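Local coordinates for amphiphysin (Drosophila melanogaster, PDB 1URU), which probably senses and binds curved membranes in endocytosis through its BAR domain, a dimeric helical coiled coil, at residues S52-Q57 against T123-F128; E59-I64 against Q116-L121. All coordinates share one frame; numbering follows the deposited sequence.

Interaction 1 of 2, residues S52-Q57 against T123-F128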
loop_
_atom_site.group_PDB
_atom_site.type_symbol
_atom_site.label_atom_id
_atom_site.label_comp_id
_atom_site.label_asym_id
_atom_site.label_seq_id
_atom_site.Cartn_x
_atom_site.Cartn_y
_atom_site.Cartn_z
ATOM N N SER A 52 -19.612 -10.714 -11.098
ATOM C CA SER A 52 -18.243 -10.391 -11.535
ATOM C C SER A 52 -17.938 -8.890 -11.408
ATOM O O SER A 52 -16.826 -8.522 -11.075
ATOM C CB SER A 52 -17.989 -10.841 -12.989
ATOM O OG SER A 52 -18.043 -12.254 -13.139
ATOM N N ALA A 53 -18.930 -8.036 -11.655
ATOM C CA ALA A 53 -18.747 -6.592 -11.514
ATOM C C ALA A 53 -18.728 -6.147 -10.041
ATOM O O ALA A 53 -17.997 -5.224 -9.688
ATOM C CB ALA A 53 -19.814 -5.834 -12.288
ATOM N N ASN A 54 -19.530 -6.807 -9.197
ATOM C CA ASN A 54 -19.568 -6.533 -7.754
ATOM C C ASN A 54 -18.242 -6.913 -7.089
ATOM O O ASN A 54 -17.718 -6.186 -6.211
ATOM C CB ASN A 54 -20.717 -7.296 -7.097
ATOM C CG ASN A 54 -22.090 -6.666 -7.377
ATOM O OD1 ASN A 54 -23.113 -7.211 -7.001
ATOM N ND2 ASN A 54 -22.100 -5.517 -8.019
ATOM N N ARG A 55 -17.692 -8.038 -7.540
ATOM C CA ARG A 55 -16.391 -8.483 -7.093
ATOM C C ARG A 55 -15.287 -7.513 -7.561
ATOM O O ARG A 55 -14.346 -7.233 -6.812
ATOM C CB ARG A 55 -16.126 -9.906 -7.591
ATOM C CG ARG A 55 -14.723 -10.392 -7.402
ATOM C CD ARG A 55 -14.459 -11.770 -7.986
ATOM N NE ARG A 55 -13.146 -12.273 -7.596
ATOM C CZ ARG A 55 -12.615 -13.432 -7.978
ATOM N NH1 ARG A 55 -13.282 -14.270 -8.766
ATOM N NH2 ARG A 55 -11.395 -13.752 -7.557
ATOM N N LEU A 56 -15.377 -7.002 -8.783
ATOM C CA LEU A 56 -14.330 -6.123 -9.288
ATOM C C LEU A 56 -14.339 -4.814 -8.509
ATOM O O LEU A 56 -13.291 -4.291 -8.150
ATOM C CB LEU A 56 -14.513 -5.848 -10.772
ATOM C CG LEU A 56 -13.354 -5.126 -11.452
ATOM C CD1 LEU A 56 -12.109 -5.986 -11.402
ATOM C CD2 LEU A 56 -13.730 -4.789 -12.904
ATOM N N GLN A 57 -15.538 -4.314 -8.237
ATOM C CA GLN A 57 -15.720 -3.075 -7.497
ATOM C C GLN A 57 -15.224 -3.235 -6.048
ATOM O O GLN A 57 -14.529 -2.384 -5.533
ATOM C CB GLN A 57 -17.186 -2.651 -7.545
ATOM C CG GLN A 57 -17.526 -1.350 -6.880
ATOM C CD GLN A 57 -19.022 -1.131 -6.798
ATOM O OE1 GLN A 57 -19.776 -2.030 -6.398
ATOM N NE2 GLN A 57 -19.461 0.046 -7.186
ATOM N N THR A 123 -20.523 3.091 -11.948
ATOM C CA THR A 123 -21.658 3.351 -12.845
ATOM C C THR A 123 -22.138 2.090 -13.596
ATOM O O THR A 123 -23.332 1.840 -13.721
ATOM C CB THR A 123 -21.280 4.450 -13.845
ATOM O OG1 THR A 123 -21.217 5.706 -13.171
ATOM C CG2 THR A 123 -22.350 4.670 -14.867
ATOM N N TYR A 124 -21.188 1.318 -14.091
ATOM C CA TYR A 124 -21.463 0.084 -14.793
ATOM C C TYR A 124 -22.011 -0.919 -13.812
ATOM O O TYR A 124 -22.945 -1.661 -14.113
ATOM C CB TYR A 124 -20.180 -0.437 -15.439
ATOM C CG TYR A 124 -20.205 -1.867 -15.923
ATOM C CD1 TYR A 124 -20.779 -2.214 -17.160
ATOM C CD2 TYR A 124 -19.625 -2.876 -15.161
ATOM C CE1 TYR A 124 -20.787 -3.551 -17.600
ATOM C CE2 TYR A 124 -19.619 -4.188 -15.584
ATOM C CZ TYR A 124 -20.182 -4.532 -16.801
ATOM O OH TYR A 124 -20.114 -5.858 -17.188
ATOM N N THR A 125 -21.444 -0.918 -12.621
ATOM C CA THR A 125 -21.882 -1.830 -11.576
ATOM C C THR A 125 -23.298 -1.533 -11.075
ATOM O O THR A 125 -24.005 -2.460 -10.661
ATOM C CB THR A 125 -20.893 -1.793 -10.418
ATOM O OG1 THR A 125 -19.629 -2.294 -10.870
ATOM C CG2 THR A 125 -21.291 -2.762 -9.358
ATOM N N GLY A 126 -23.693 -0.254 -11.120
ATOM C CA GLY A 126 -24.949 0.218 -10.548
ATOM C C GLY A 126 -26.145 -0.045 -11.439
ATOM O O GLY A 126 -27.298 -0.001 -10.988
ATOM N N GLN A 127 -25.899 -0.331 -12.710
ATOM C CA GLN A 127 -27.005 -0.614 -13.607
ATOM C C GLN A 127 -27.577 -2.006 -13.396
ATOM O O GLN A 127 -28.708 -2.254 -13.800
ATOM C CB GLN A 127 -26.628 -0.365 -15.067
ATOM C CG GLN A 127 -25.657 -1.344 -15.659
ATOM C CD GLN A 127 -24.888 -0.768 -16.834
ATOM O OE1 GLN A 127 -25.268 0.244 -17.402
ATOM N NE2 GLN A 127 -23.797 -1.419 -17.194
ATOM N N PHE A 128 -26.851 -2.872 -12.697
ATOM C CA PHE A 128 -27.323 -4.238 -12.428
ATOM C C PHE A 128 -28.497 -4.395 -11.436
ATOM O O PHE A 128 -29.426 -5.153 -11.726
ATOM C CB PHE A 128 -26.155 -5.151 -12.023
ATOM C CG PHE A 128 -25.164 -5.355 -13.117
ATOM C CD1 PHE A 128 -24.010 -4.600 -13.173
ATOM C CD2 PHE A 128 -25.409 -6.264 -14.118
ATOM C CE1 PHE A 128 -23.099 -4.762 -14.190
ATOM C CE2 PHE A 128 -24.493 -6.444 -15.143
ATOM C CZ PHE A 128 -23.336 -5.677 -15.178
#
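Within the three-helix coiled coil of the BAR domain, helix 35-84 and helix 92-156 run roughly antiparallel (140°), and their short segments 52-57 and 123-128 come within 9.4 Å axis to axis. Ala53 is the residue of 52-57 whose backbone comes nearest the facing segment, its CA lying 5.7 Å from the CA of Thr125. These two buried residues form the tight centre of the contact, together with Tyr124 and Phe128. Ala53 CB packs 3.8 Å from Thr125 OG1, and the same methyl group meets Tyr124 CE2 at 3.7 Å and Phe128 CE1 at 3.9 Å, both approaches being oblique to the rings. The two aromatics also support one another, since Phe128 presents an edge to one face of Tyr124, with CE1 near the rim of that ring. Helix 172-239 backs this side, where Phe203 stacks on Tyr124, while the Tyr124 hydroxyl is held by Gln49.

The looser margin consists of the partly exposed amides of Asn54 and Gln57, which cross Thr125 obliquely. With its CG2 anti to the backbone N, Thr125 carries this methyl between them: Asn54 ND2 comes to 3.2 Å from CG2 and Gln57 OE1 to 3.4 Å, contacts of van der Waals type. Gln57 reaches across on an extended chain, CG anti to its own N (chi1 -177°), and its NE2 finds a hydrogen-bond partner in Asn122 OD1. An alanine in place of Gln57 has no amide to bond Asn122 or cover the Thr125 methyl, and would probably leave this margin less well packed. On a separate side of helix 35-84, Arg55 makes a salt bridge to Glu83 of the second subunit. The Thr125 hydroxyl is occupied within its own helix: OG1, beside its backbone N (chi1 -65°), bonds to the carbonyl O of Leu121.

Interaction 2 of 2, residues E59-I64 against Q116-L121; sequences EFNNYI and QVLIPL
Phe60 of helix 35-84 carries this contact: its CB points toward segment 116-121, and its ring meets three aliphatic side chains there. CG stands anti to the backbone N (chi1 -173°), which sends the aromatic group out across the interface. Its tip goes to Val117: CZ lies 3.6 Å from Val117 CG1, and the two side chains cross at about a right angle, the methyl approaching the ring obliquely. Leu118 sits at the ring edge, near its plane, with CB 3.9 Å from Phe60 CE2 and CD1 also along that rim. At the base of the side chain, Leu121 reaches in obliquely and places CD2 3.9 Å from Phe60 CB. One aromatic residue is thus touched from tip to base by Val117, Leu118 and, one turn on, Leu121.

Leu118 has a second neighbour on the more exposed flank, where Asn61 crosses it at about a right angle and its ND2 lies 3.5 Å from Leu118 CD1; the contact is packing rather than a polar bond. The buried ring is enclosed further by Leu211 of helix 172-239 and by Leu77 of the second subunit. With the segments antiparallel at 154°, this is apolar helix-helix packing within the coiled coil of a BAR domain, in which two three-helix coiled coils associate into a dimeric six-helix bundle.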
loop_
_atom_site.group_PDB
_atom_site.type_symbol
_atom_site.label_atom_id
_atom_site.label_comp_id
_atom_site.label_asym_id
_atom_site.label_seq_id
_atom_site.Cartn_x
_atom_site.Cartn_y
_atom_site.Cartn_z
ATOM N N GLU A 59 -12.891 -5.503 -4.834
ATOM C CA GLU A 59 -11.435 -5.599 -4.836
ATOM C C GLU A 59 -10.738 -4.310 -5.204
ATOM O O GLU A 59 -9.699 -3.995 -4.652
ATOM C CB GLU A 59 -10.945 -6.685 -5.796
ATOM C CG GLU A 59 -11.502 -8.076 -5.523
ATOM C CD GLU A 59 -11.337 -8.497 -4.078
ATOM O OE1 GLU A 59 -10.297 -8.150 -3.452
ATOM O OE2 GLU A 59 -12.262 -9.173 -3.579
ATOM N N PHE A 60 -11.307 -3.567 -6.143
ATOM C CA PHE A 60 -10.695 -2.341 -6.592
ATOM C C PHE A 60 -10.811 -1.279 -5.499
ATOM O O PHE A 60 -9.923 -0.465 -5.324
ATOM C CB PHE A 60 -11.314 -1.846 -7.912
ATOM C CG PHE A 60 -10.597 -0.683 -8.473
ATOM C CD1 PHE A 60 -9.331 -0.838 -8.982
ATOM C CD2 PHE A 60 -11.122 0.580 -8.379
ATOM C CE1 PHE A 60 -8.621 0.251 -9.474
ATOM C CE2 PHE A 60 -10.419 1.685 -8.855
ATOM C CZ PHE A 60 -9.163 1.521 -9.397
ATOM N N ASN A 61 -11.913 -1.284 -4.768
ATOM C CA ASN A 61 -12.069 -0.366 -3.648
ATOM C C ASN A 61 -11.096 -0.717 -2.524
ATOM O O ASN A 61 -10.605 0.154 -1.825
ATOM C CB ASN A 61 -13.524 -0.325 -3.139
ATOM C CG ASN A 61 -14.382 0.673 -3.908
ATOM O OD1 ASN A 61 -15.516 0.388 -4.268
ATOM N ND2 ASN A 61 -13.842 1.846 -4.163
ATOM N N ASN A 62 -10.814 -2.001 -2.380
ATOM C CA ASN A 62 -9.827 -2.460 -1.421
ATOM C C ASN A 62 -8.431 -1.995 -1.866
ATOM O O ASN A 62 -7.655 -1.536 -1.056
ATOM C CB ASN A 62 -9.909 -3.983 -1.258
ATOM C CG ASN A 62 -8.911 -4.509 -0.252
ATOM O OD1 ASN A 62 -8.924 -4.104 0.913
ATOM N ND2 ASN A 62 -8.022 -5.392 -0.694
ATOM N N TYR A 63 -8.164 -2.061 -3.173
ATOM C CA TYR A 63 -6.896 -1.630 -3.752
ATOM C C TYR A 63 -6.671 -0.151 -3.537
ATOM O O TYR A 63 -5.587 0.261 -3.173
ATOM C CB TYR A 63 -6.889 -1.916 -5.231
ATOM C CG TYR A 63 -5.610 -1.586 -5.950
ATOM C CD1 TYR A 63 -4.433 -2.254 -5.647
ATOM C CD2 TYR A 63 -5.581 -0.633 -6.969
ATOM C CE1 TYR A 63 -3.243 -1.984 -6.327
ATOM C CE2 TYR A 63 -4.389 -0.347 -7.659
ATOM C CZ TYR A 63 -3.230 -1.046 -7.330
ATOM O OH TYR A 63 -2.067 -0.801 -7.983
ATOM N N ILE A 64 -7.704 0.646 -3.733
ATOM C CA ILE A 64 -7.556 2.086 -3.615
ATOM C C ILE A 64 -7.136 2.498 -2.201
ATOM O O ILE A 64 -6.181 3.242 -2.031
ATOM C CB ILE A 64 -8.857 2.803 -3.945
ATOM C CG1 ILE A 64 -9.314 2.479 -5.365
ATOM C CG2 ILE A 64 -8.690 4.312 -3.681
ATOM C CD1 ILE A 64 -9.270 3.637 -6.302
ATOM N N GLN A 116 -11.013 8.620 -12.525
ATOM C CA GLN A 116 -11.074 8.104 -13.898
ATOM C C GLN A 116 -11.399 6.595 -13.963
ATOM O O GLN A 116 -12.207 6.195 -14.777
ATOM C CB GLN A 116 -9.771 8.408 -14.660
ATOM C CG GLN A 116 -9.691 9.798 -15.291
ATOM C CD GLN A 116 -9.584 10.935 -14.259
ATOM O OE1 GLN A 116 -8.597 11.045 -13.530
ATOM N NE2 GLN A 116 -10.614 11.772 -14.194
ATOM N N VAL A 117 -10.803 5.770 -13.098
ATOM C CA VAL A 117 -10.992 4.317 -13.169
ATOM C C VAL A 117 -12.220 3.891 -12.413
ATOM O O VAL A 117 -12.984 3.056 -12.893
ATOM C CB VAL A 117 -9.834 3.487 -12.561
ATOM C CG1 VAL A 117 -10.044 2.012 -12.872
ATOM C CG2 VAL A 117 -8.484 3.918 -13.069
ATOM N N LEU A 118 -12.395 4.458 -11.221
ATOM C CA LEU A 118 -13.390 3.983 -10.265
ATOM C C LEU A 118 -14.795 4.332 -10.666
ATOM O O LEU A 118 -15.648 3.465 -10.580
ATOM C CB LEU A 118 -13.130 4.523 -8.855
ATOM C CG LEU A 118 -14.231 4.247 -7.822
ATOM C CD1 LEU A 118 -14.331 2.763 -7.506
ATOM C CD2 LEU A 118 -13.977 5.018 -6.561
ATOM N N ILE A 119 -15.046 5.585 -11.069
ATOM C CA ILE A 119 -16.420 6.058 -11.313
ATOM C C ILE A 119 -17.131 5.279 -12.440
ATOM O O ILE A 119 -18.282 4.886 -12.265
ATOM C CB ILE A 119 -16.494 7.605 -11.563
ATOM C CG1 ILE A 119 -16.675 8.374 -10.259
ATOM C CG2 ILE A 119 -17.683 7.983 -12.428
ATOM C CD1 ILE A 119 -15.414 8.719 -9.610
ATOM N N PRO A 120 -16.509 5.080 -13.604
ATOM C CA PRO A 120 -17.104 4.187 -14.594
ATOM C C PRO A 120 -17.408 2.819 -14.021
ATOM O O PRO A 120 -18.379 2.207 -14.454
ATOM C CB PRO A 120 -16.028 4.110 -15.691
ATOM C CG PRO A 120 -15.385 5.390 -15.624
ATOM C CD PRO A 120 -15.290 5.718 -14.138
ATOM N N LEU A 121 -16.598 2.337 -13.077
ATOM C CA LEU A 121 -16.818 0.997 -12.506
ATOM C C LEU A 121 -18.053 0.970 -11.637
ATOM O O LEU A 121 -18.810 0.001 -11.673
ATOM C CB LEU A 121 -15.604 0.532 -11.716
ATOM C CG LEU A 121 -15.612 -0.852 -11.055
ATOM C CD1 LEU A 121 -16.014 -1.980 -12.006
ATOM C CD2 LEU A 121 -14.231 -1.116 -10.409
#

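Both interactions join helix 35-84 to helix 92-156, with centres about 10 Å apart along the same antiparallel pair. Along the chain the order is 52-57, 59-64, 116-121, 123-128, so interaction 2 lies nearer the turn of the long helical hairpin, within the span that interaction 1 brackets. The two meet directly where Leu56 CD2 packs 3.7 Å from Leu121 CD1, so the two contacts adjoin through apolar packing. Interaction 1 lies about 3 Å and interaction 2 about 8 Å from the centre of the chain, and residues of both touch the second subunit. Packing within the monomer and dimerisation therefore share this central region, consistent with a dimer that probably senses membrane curvature.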